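PDB 4ZQG: 1-deoxy-D-xylulose 5-phosphate reductoisomerase from Moraxella catarrhalis, which catalyses the NAD(P)H-dependent rearrangement and reduction of 1-deoxy-D-xylulose 5-phosphate to 2-C-methyl-D-erythritol 4-phosphate in the MEP pathway, and binds the inhibitor fosmidomycin. Local coordinates for residues 6-12 and 97-103. Numbering follows the deposited sequence.
Sequences LQSLAIL and AVDTVVA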
loop_
_atom_site.group_PDB
_atom_site.type_symbol
_atom_site.label_atom_id
_atom_site.label_comp_id
_atom_site.label_asym_id
_atom_site.label_seq_id
_atom_site.Cartn_x
_atom_site.Cartn_y
_atom_site.Cartn_z
ATOM N N LEU A 6 20.615 20.502 -12.588
ATOM C CA LEU A 6 20.640 19.803 -11.259
ATOM C C LEU A 6 19.720 20.481 -10.274
ATOM O O LEU A 6 19.743 21.704 -10.151
ATOM C CB LEU A 6 22.037 19.811 -10.668
ATOM C CG LEU A 6 23.101 19.189 -11.557
ATOM C CD1 LEU A 6 24.433 19.151 -10.816
ATOM C CD2 LEU A 6 22.682 17.795 -12.022
ATOM N N GLN A 7 18.922 19.687 -9.573
ATOM C CA GLN A 7 18.078 20.210 -8.514
ATOM C C GLN A 7 18.954 20.726 -7.370
ATOM O O GLN A 7 19.684 19.979 -6.746
ATOM C CB GLN A 7 17.126 19.128 -8.021
ATOM C CG GLN A 7 15.986 19.581 -7.110
ATOM C CD GLN A 7 15.120 18.406 -6.721
ATOM O OE1 GLN A 7 14.584 18.315 -5.616
ATOM N NE2 GLN A 7 15.011 17.471 -7.639
ATOM N N SER A 8 18.844 22.022 -7.118
ATOM C CA SER A 8 19.549 22.693 -6.067
ATOM C C SER A 8 18.930 22.394 -4.704
ATOM O O SER A 8 17.746 22.564 -4.536
ATOM C CB SER A 8 19.473 24.170 -6.363
ATOM O OG SER A 8 20.118 24.922 -5.368
ATOM N N LEU A 9 19.735 21.954 -3.740
ATOM C CA LEU A 9 19.270 21.621 -2.389
ATOM C C LEU A 9 19.803 22.524 -1.284
ATOM O O LEU A 9 20.979 22.779 -1.227
ATOM C CB LEU A 9 19.761 20.234 -2.024
ATOM C CG LEU A 9 18.854 19.060 -2.261
ATOM C CD1 LEU A 9 18.118 19.152 -3.596
ATOM C CD2 LEU A 9 19.687 17.801 -2.178
ATOM N N ALA A 10 18.934 22.944 -0.369
ATOM C CA ALA A 10 19.361 23.485 0.912
ATOM C C ALA A 10 18.968 22.477 1.945
ATOM O O ALA A 10 17.805 22.103 2.003
ATOM C CB ALA A 10 18.667 24.797 1.198
ATOM N N ILE A 11 19.914 22.039 2.762
ATOM C CA ILE A 11 19.618 21.096 3.842
ATOM C C ILE A 11 19.741 21.774 5.197
ATOM O O ILE A 11 20.825 21.960 5.726
ATOM C CB ILE A 11 20.524 19.872 3.783
ATOM C CG1 ILE A 11 20.370 19.195 2.424
ATOM C CG2 ILE A 11 20.184 18.925 4.910
ATOM C CD1 ILE A 11 21.368 18.096 2.199
ATOM N N LEU A 12 18.602 22.169 5.744
ATOM C CA LEU A 12 18.585 22.852 6.995
ATOM C C LEU A 12 18.616 21.789 8.048
ATOM O O LEU A 12 17.704 20.992 8.138
ATOM C CB LEU A 12 17.323 23.691 7.108
ATOM C CG LEU A 12 17.111 24.811 6.107
ATOM C CD1 LEU A 12 16.298 25.906 6.771
ATOM C CD2 LEU A 12 18.400 25.452 5.694
ATOM N N ALA A 97 18.289 30.889 -5.604
ATOM C CA ALA A 97 19.027 29.813 -6.270
ATOM C C ALA A 97 18.753 28.412 -5.759
ATOM O O ALA A 97 19.303 27.458 -6.304
ATOM C CB ALA A 97 20.531 30.092 -6.165
ATOM N N VAL A 98 17.944 28.303 -4.706
ATOM C CA VAL A 98 17.587 27.020 -4.094
ATOM C C VAL A 98 16.276 26.492 -4.669
ATOM O O VAL A 98 15.264 27.181 -4.637
ATOM C CB VAL A 98 17.373 27.209 -2.586
ATOM C CG1 VAL A 98 16.825 25.966 -1.946
ATOM C CG2 VAL A 98 18.656 27.553 -1.909
ATOM N N ASP A 99 16.268 25.257 -5.154
ATOM C CA ASP A 99 15.023 24.608 -5.567
ATOM C C ASP A 99 14.339 23.942 -4.376
ATOM O O ASP A 99 13.142 24.085 -4.193
ATOM C CB ASP A 99 15.261 23.515 -6.627
ATOM C CG ASP A 99 15.796 24.052 -7.948
ATOM O OD1 ASP A 99 16.576 23.331 -8.591
ATOM O OD2 ASP A 99 15.457 25.174 -8.365
ATOM N N THR A 100 15.080 23.188 -3.583
ATOM C CA THR A 100 14.472 22.295 -2.622
ATOM C C THR A 100 15.033 22.470 -1.241
ATOM O O THR A 100 16.207 22.577 -1.093
ATOM C CB THR A 100 14.610 20.836 -3.085
ATOM O OG1 THR A 100 13.943 20.699 -4.347
ATOM C CG2 THR A 100 13.943 19.852 -2.086
ATOM N N VAL A 101 14.178 22.513 -0.224
ATOM C CA VAL A 101 14.632 22.677 1.130
ATOM C C VAL A 101 14.225 21.460 1.888
ATOM O O VAL A 101 13.061 21.069 1.861
ATOM C CB VAL A 101 14.003 23.867 1.826
ATOM C CG1 VAL A 101 14.443 23.903 3.271
ATOM C CG2 VAL A 101 14.407 25.158 1.148
ATOM N N VAL A 102 15.189 20.880 2.580
ATOM C CA VAL A 102 14.972 19.789 3.471
ATOM C C VAL A 102 14.921 20.425 4.868
ATOM O O VAL A 102 15.899 20.921 5.368
ATOM C CB VAL A 102 16.140 18.823 3.309
ATOM C CG1 VAL A 102 16.105 17.679 4.321
ATOM C CG2 VAL A 102 16.171 18.332 1.870
ATOM N N ALA A 103 13.750 20.418 5.487
ATOM C CA ALA A 103 13.544 21.087 6.738
ATOM C C ALA A 103 13.824 20.135 7.861
ATOM O O ALA A 103 12.926 19.461 8.285
ATOM C CB ALA A 103 12.098 21.539 6.817
#
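Ala97 O accepts a hydrogen bond from the hydroxyl of Ser8, with OG 2.8 Å away. Ser8 chi1 of 179° turns OG away from its own backbone N, toward Ala97. Val98 then lays CG1 against Ala10 CB, at 3.8 Å. Asp99 stands just ahead of the strand. Its OD1 takes the backbone N-H of Ser8 (N to OD1 3.0 Å), which arrives from above the carboxylate plane, 40° out of it. In return, Ser8 O receives Thr100 N and, more weakly, Asp99 N.

Thr100 OG1 donates to Gln7 OE1 over 2.8 Å, tilted 26° from the amide's carbonyl plane. The extended Gln7 chain carries its amide across to this hydroxyl. Thr100 O receives Ala10 N at 2.8 Å. Val101 CG1 meets Leu12 CG at 4.0 Å on the same face as Ala10, the two side chains crossing at an angle. Val102 bonds through both backbone groups: its N to Ala10 O, and its O to Leu12 N. On the opposite face its CG1 lies 4.3 Å from Ile11 CG2. Ala103 pairs with Leu12 to end the parallel ladder.

Strands 7-12 and 100-103 are central neighbours in the parallel Rossmann-type sheet, with helices 17-26 and 111-120 packed against them. The Leu12 end leads toward the bound NAD. Side-chain polar bonds satisfy groups where the pairing begins; backbone bonds and aliphatic packing on both faces hold the rest in register.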